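Local coordinates for protein carbonic anhydrase (PDB 3VNP) that catalyses the reversible hydration of carbon dioxide to hydrogencarbonate as a homotrimeric, metal-dependent gamma-class carbonic anhydrase, at residues G45-T50 against L64-N69; L86-V91 against I103-E108. All coordinates share one frame; numbering follows the deposited sequence.

Contact 1 (G45-T50 against L64-N69); sequences GDVAPT and LHQSPN. With MG (magnesium ion), chain E.
D46 and H65 meet on neighbouring turns of the left-handed parallel beta-helix, the fold of the gamma-class carbonic anhydrases, where the chain rounds a corner between two of its sheets. H65 ND1 binds the magnesium ion at 2.3 Å, and a water, H87 of the same chain and H82 of the second subunit join it there.

The other ring nitrogen is tied down by a carboxylate. H65 NE2 donates to D46 OD2 at 2.8 Å, nearly straight and in the plane of the ring. OD2 receives it on its syn lone pair, with the carboxylate turned 81° from the imidazole. Together with the metal bond at ND1, this His-carboxylate bond fixes the rotation of the ring, and the negative charge probably makes ND1 a stronger ligand. D46 is itself positioned by R44, which forms a salt bridge to OD1, and by Y166 of the second subunit.

A second set of hydrogen bonds centres on the amide of Q66, whose chain bends at CG (chi2 75°) and brings OE1 under the 46-48 corner. Q66 OE1 takes two backbone donors: V47 N at 3.2 Å, almost in line with the carbonyl, and A48 N at 3.0 Å, from off the axis and tilted out of the carbonyl plane. The NE2 end is held by the carbonyl of R44, which anchors the amide at both ends.

Apolar packing falls mainly to V47. V47 CG1, anti to the backbone N (chi1 -179°), lies 3.8 Å from P68 CD, while CG2 approaches the H65 ring obliquely. A48 CB rests on Q66 CB, also at 3.8 Å. At the outer end a water bridges the two loops, donating to V47 O at 2.7 Å and accepting from N69 N.

Contact 2 (L86-V91 against I103-E108); sequences LHSAIV and ILDRAE. With MG (magnesium ion), chain E.
This is a mostly buried, parallel backbone-to-backbone contact between two successive turns of the coil, built around a corner next to the metal site. L86 pairs with I103 before the corner and I90 with E108 after it, the register slipping by one residue in between. H87 N donates to I103 O at 3.0 Å on the first side, and I90 N to A107 O at 3.1 Å on the second. Between them R106 N reaches S88 O at 2.8 Å, from the type II turn that carries the chain from L104 to A107.

In the left-handed beta-helix such corners join one sheet to the next, and here the corner supports a metal ligand. H87 NE2 binds the magnesium ion at 2.4 Å. On the far side of the ring H87 ND1 donates to D105 OD1 at 2.8 Å, almost straight and in the ring plane. D105 CG, anti to the carbonyl carbon (chi1 -52°), brings the carboxylate alongside the imidazole, its plane turned 71° away, and OD1 is met on its syn side, 20° out of the carboxylate plane. D105 OD1 also makes a probable hydrogen bond with S67 OG, so the same oxygen meets both the histidine and the neighbouring turn. An alanine in place of D105 would probably leave H87 ND1 without its acceptor and let the metal-bound ring turn more easily.

Inside the coil the packing is aliphatic. L86 and I103 run side by side, with L86 CD2 3.5 Å from I103 CG1, and I103 CG2 touches A89 CB at 3.6 Å. I103 also touches V121 and I97.

From the N terminus, the chain leaves strand 42-45, rounds the corner of contact 1 into strand 49-52, and comes back through strand 57-58 to strand 63-65, where 64-69 closes the first loop. Contact 2 opens only later, at 86-91, and closes one coil on at 103-108, so the two follow in series and neither nest nor cross. Strands 63-65 and 85-87 are neighbours in one sheet. The corners are joined directly: S67 N lies 2.6 Å from S88 OG, probably a hydrogen bond. Together the contacts tie successive turns across two sheets and bring two histidines of this chain to one magnesium ion at the subunit interface.

Contact 1 (G45-T50 against L64-N69)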
# COMPACT_ATOMS: atom_id res chain seq x y z
N GLY A 45 13.19 -5.72 10.54
CA GLY A 45 14.64 -5.58 10.61
C GLY A 45 15.30 -6.93 10.65
O GLY A 45 15.97 -7.30 11.61
N ASP A 46 15.13 -7.69 9.58
CA ASP A 46 15.71 -9.02 9.56
C ASP A 46 16.76 -9.24 8.48
O ASP A 46 17.20 -10.37 8.28
CB ASP A 46 14.58 -10.05 9.46
CG ASP A 46 13.66 -9.79 8.29
OD1 ASP A 46 12.49 -10.24 8.32
OD2 ASP A 46 14.11 -9.13 7.32
N VAL A 47 17.16 -8.17 7.80
CA VAL A 47 18.20 -8.26 6.77
C VAL A 47 19.41 -7.41 7.16
O VAL A 47 20.55 -7.87 7.06
CB VAL A 47 17.68 -7.82 5.38
CG1 VAL A 47 18.80 -7.95 4.35
CG2 VAL A 47 16.50 -8.68 4.97
N ALA A 48 19.17 -6.17 7.59
CA ALA A 48 20.24 -5.28 8.00
C ALA A 48 19.72 -4.30 9.05
O ALA A 48 18.52 -4.19 9.26
CB ALA A 48 20.81 -4.51 6.80
N PRO A 49 20.63 -3.59 9.73
CA PRO A 49 20.26 -2.62 10.76
C PRO A 49 19.29 -1.54 10.30
O PRO A 49 19.39 -1.03 9.18
CB PRO A 49 21.61 -2.03 11.16
CG PRO A 49 22.54 -3.18 10.95
CD PRO A 49 22.09 -3.72 9.63
N THR A 50 18.34 -1.18 11.16
CA THR A 50 17.39 -0.12 10.85
C THR A 50 17.42 0.85 12.01
O THR A 50 17.18 0.47 13.15
CB THR A 50 15.94 -0.65 10.71
OG1 THR A 50 15.89 -1.65 9.69
CG2 THR A 50 15.00 0.49 10.33
N LEU A 64 9.08 -0.69 5.64
CA LEU A 64 10.50 -0.44 5.85
C LEU A 64 11.23 -1.77 5.89
O LEU A 64 10.91 -2.64 6.70
CB LEU A 64 10.73 0.35 7.14
CG LEU A 64 10.61 1.88 6.97
CD1 LEU A 64 9.23 2.24 6.42
CD2 LEU A 64 10.85 2.57 8.31
N HIS A 65 12.20 -1.95 5.00
CA HIS A 65 12.99 -3.17 4.95
C HIS A 65 14.41 -2.88 4.46
O HIS A 65 14.77 -1.73 4.21
CB HIS A 65 12.32 -4.20 4.03
CG HIS A 65 12.74 -5.62 4.30
ND1 HIS A 65 12.81 -6.58 3.32
CD2 HIS A 65 13.12 -6.23 5.45
CE1 HIS A 65 13.21 -7.72 3.84
NE2 HIS A 65 13.40 -7.54 5.14
N GLN A 66 15.22 -3.92 4.32
CA GLN A 66 16.59 -3.73 3.88
C GLN A 66 17.08 -4.84 2.97
O GLN A 66 16.52 -5.94 2.93
CB GLN A 66 17.54 -3.64 5.09
CG GLN A 66 16.98 -3.04 6.37
CD GLN A 66 16.04 -3.99 7.08
OE1 GLN A 66 16.32 -5.18 7.18
NE2 GLN A 66 14.94 -3.46 7.61
N SER A 67 18.14 -4.52 2.23
CA SER A 67 18.82 -5.48 1.36
C SER A 67 20.11 -5.76 2.16
O SER A 67 20.52 -4.94 3.00
CB SER A 67 19.13 -4.85 -0.01
OG SER A 67 19.89 -3.67 0.10
N PRO A 68 20.76 -6.91 1.93
CA PRO A 68 21.99 -7.24 2.66
C PRO A 68 23.06 -6.15 2.74
O PRO A 68 23.32 -5.45 1.77
CB PRO A 68 22.49 -8.49 1.94
CG PRO A 68 21.25 -9.12 1.45
CD PRO A 68 20.47 -7.94 0.92
N ASN A 69 23.65 -6.01 3.93
CA ASN A 69 24.72 -5.05 4.18
C ASN A 69 24.38 -3.58 3.98
O ASN A 69 25.27 -2.74 4.02
CB ASN A 69 25.93 -5.40 3.31
CG ASN A 69 26.30 -6.87 3.41
OD1 ASN A 69 26.47 -7.55 2.40
ND2 ASN A 69 26.41 -7.36 4.64
MG MG E . 12.75 -6.49 0.99
O HOH W 1 23.08 -7.38 6.32
O HOH W 2 13.13 -8.76 0.19

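Contact 2 (L86-V91 against I103-E108)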
# COMPACT_ATOMS: atom_id res chain seq x y z
N LEU A 86 10.46 2.10 1.89
CA LEU A 86 11.83 2.54 2.12
C LEU A 86 12.65 1.28 2.19
O LEU A 86 12.45 0.45 3.08
CB LEU A 86 11.94 3.31 3.44
CG LEU A 86 11.16 4.62 3.54
CD1 LEU A 86 11.35 5.24 4.91
CD2 LEU A 86 11.63 5.58 2.46
N HIS A 87 13.55 1.11 1.23
CA HIS A 87 14.37 -0.09 1.19
C HIS A 87 15.85 0.25 1.27
O HIS A 87 16.43 0.74 0.31
CB HIS A 87 14.05 -0.85 -0.09
CG HIS A 87 14.17 -2.34 0.06
ND1 HIS A 87 15.37 -3.01 -0.09
CD2 HIS A 87 13.25 -3.28 0.36
CE1 HIS A 87 15.18 -4.30 0.11
NE2 HIS A 87 13.90 -4.49 0.39
N SER A 88 16.46 -0.03 2.42
CA SER A 88 17.88 0.24 2.64
C SER A 88 18.20 1.65 2.18
O SER A 88 19.22 1.89 1.55
CB SER A 88 18.73 -0.75 1.86
OG SER A 88 18.70 -2.02 2.46
N ALA A 89 17.31 2.58 2.51
CA ALA A 89 17.51 3.97 2.13
C ALA A 89 18.13 4.74 3.28
O ALA A 89 18.06 4.31 4.43
CB ALA A 89 16.17 4.60 1.74
N ILE A 90 18.74 5.87 2.94
CA ILE A 90 19.37 6.74 3.92
C ILE A 90 18.71 8.10 3.78
O ILE A 90 18.97 8.83 2.82
CB ILE A 90 20.88 6.83 3.67
CG1 ILE A 90 21.49 5.44 3.82
CG2 ILE A 90 21.52 7.81 4.64
CD1 ILE A 90 22.93 5.37 3.40
N VAL A 91 17.83 8.43 4.72
CA VAL A 91 17.11 9.69 4.70
C VAL A 91 17.72 10.63 5.73
O VAL A 91 17.67 10.36 6.94
CB VAL A 91 15.61 9.47 5.03
CG1 VAL A 91 14.82 10.73 4.74
CG2 VAL A 91 15.07 8.29 4.23
N ILE A 103 11.71 4.64 -2.18
CA ILE A 103 13.11 5.01 -2.11
C ILE A 103 13.90 3.71 -2.06
O ILE A 103 13.79 2.95 -1.10
CB ILE A 103 13.41 5.83 -0.84
CG1 ILE A 103 12.33 6.91 -0.66
CG2 ILE A 103 14.78 6.47 -0.94
CD1 ILE A 103 12.21 7.88 -1.82
N LEU A 104 14.69 3.46 -3.09
CA LEU A 104 15.44 2.22 -3.15
C LEU A 104 16.84 2.22 -2.55
O LEU A 104 17.36 3.24 -2.11
CB LEU A 104 15.43 1.70 -4.59
CG LEU A 104 13.98 1.40 -5.02
CD1 LEU A 104 13.92 0.98 -6.46
CD2 LEU A 104 13.39 0.32 -4.12
N ASP A 105 17.43 1.03 -2.53
CA ASP A 105 18.73 0.75 -1.94
C ASP A 105 19.93 1.68 -2.13
O ASP A 105 20.35 1.98 -3.25
CB ASP A 105 19.08 -0.68 -2.33
CG ASP A 105 17.96 -1.64 -1.99
OD1 ASP A 105 17.93 -2.15 -0.85
OD2 ASP A 105 17.09 -1.87 -2.85
N ARG A 106 20.47 2.10 -0.99
CA ARG A 106 21.62 2.99 -0.91
C ARG A 106 21.32 4.38 -1.44
O ARG A 106 22.20 5.24 -1.50
CB ARG A 106 22.81 2.36 -1.64
CG ARG A 106 23.17 0.99 -1.08
CD ARG A 106 24.31 0.34 -1.85
NE ARG A 106 25.62 0.76 -1.36
CZ ARG A 106 26.76 0.38 -1.91
NH1 ARG A 106 26.76 -0.41 -2.98
NH2 ARG A 106 27.92 0.80 -1.40
N ALA A 107 20.08 4.61 -1.83
CA ALA A 107 19.69 5.92 -2.30
C ALA A 107 19.79 6.84 -1.09
O ALA A 107 19.24 6.54 -0.04
CB ALA A 107 18.27 5.90 -2.82
N GLU A 108 20.52 7.94 -1.22
CA GLU A 108 20.66 8.87 -0.11
C GLU A 108 19.89 10.15 -0.37
O GLU A 108 20.09 10.83 -1.38
CB GLU A 108 22.13 9.17 0.16
CG GLU A 108 22.37 10.27 1.18
CD GLU A 108 23.82 10.31 1.63
OE1 GLU A 108 24.71 10.02 0.80
OE2 GLU A 108 24.07 10.65 2.81
MG MG E . 12.75 -6.49 0.99
O HOH W 2 13.13 -8.76 0.19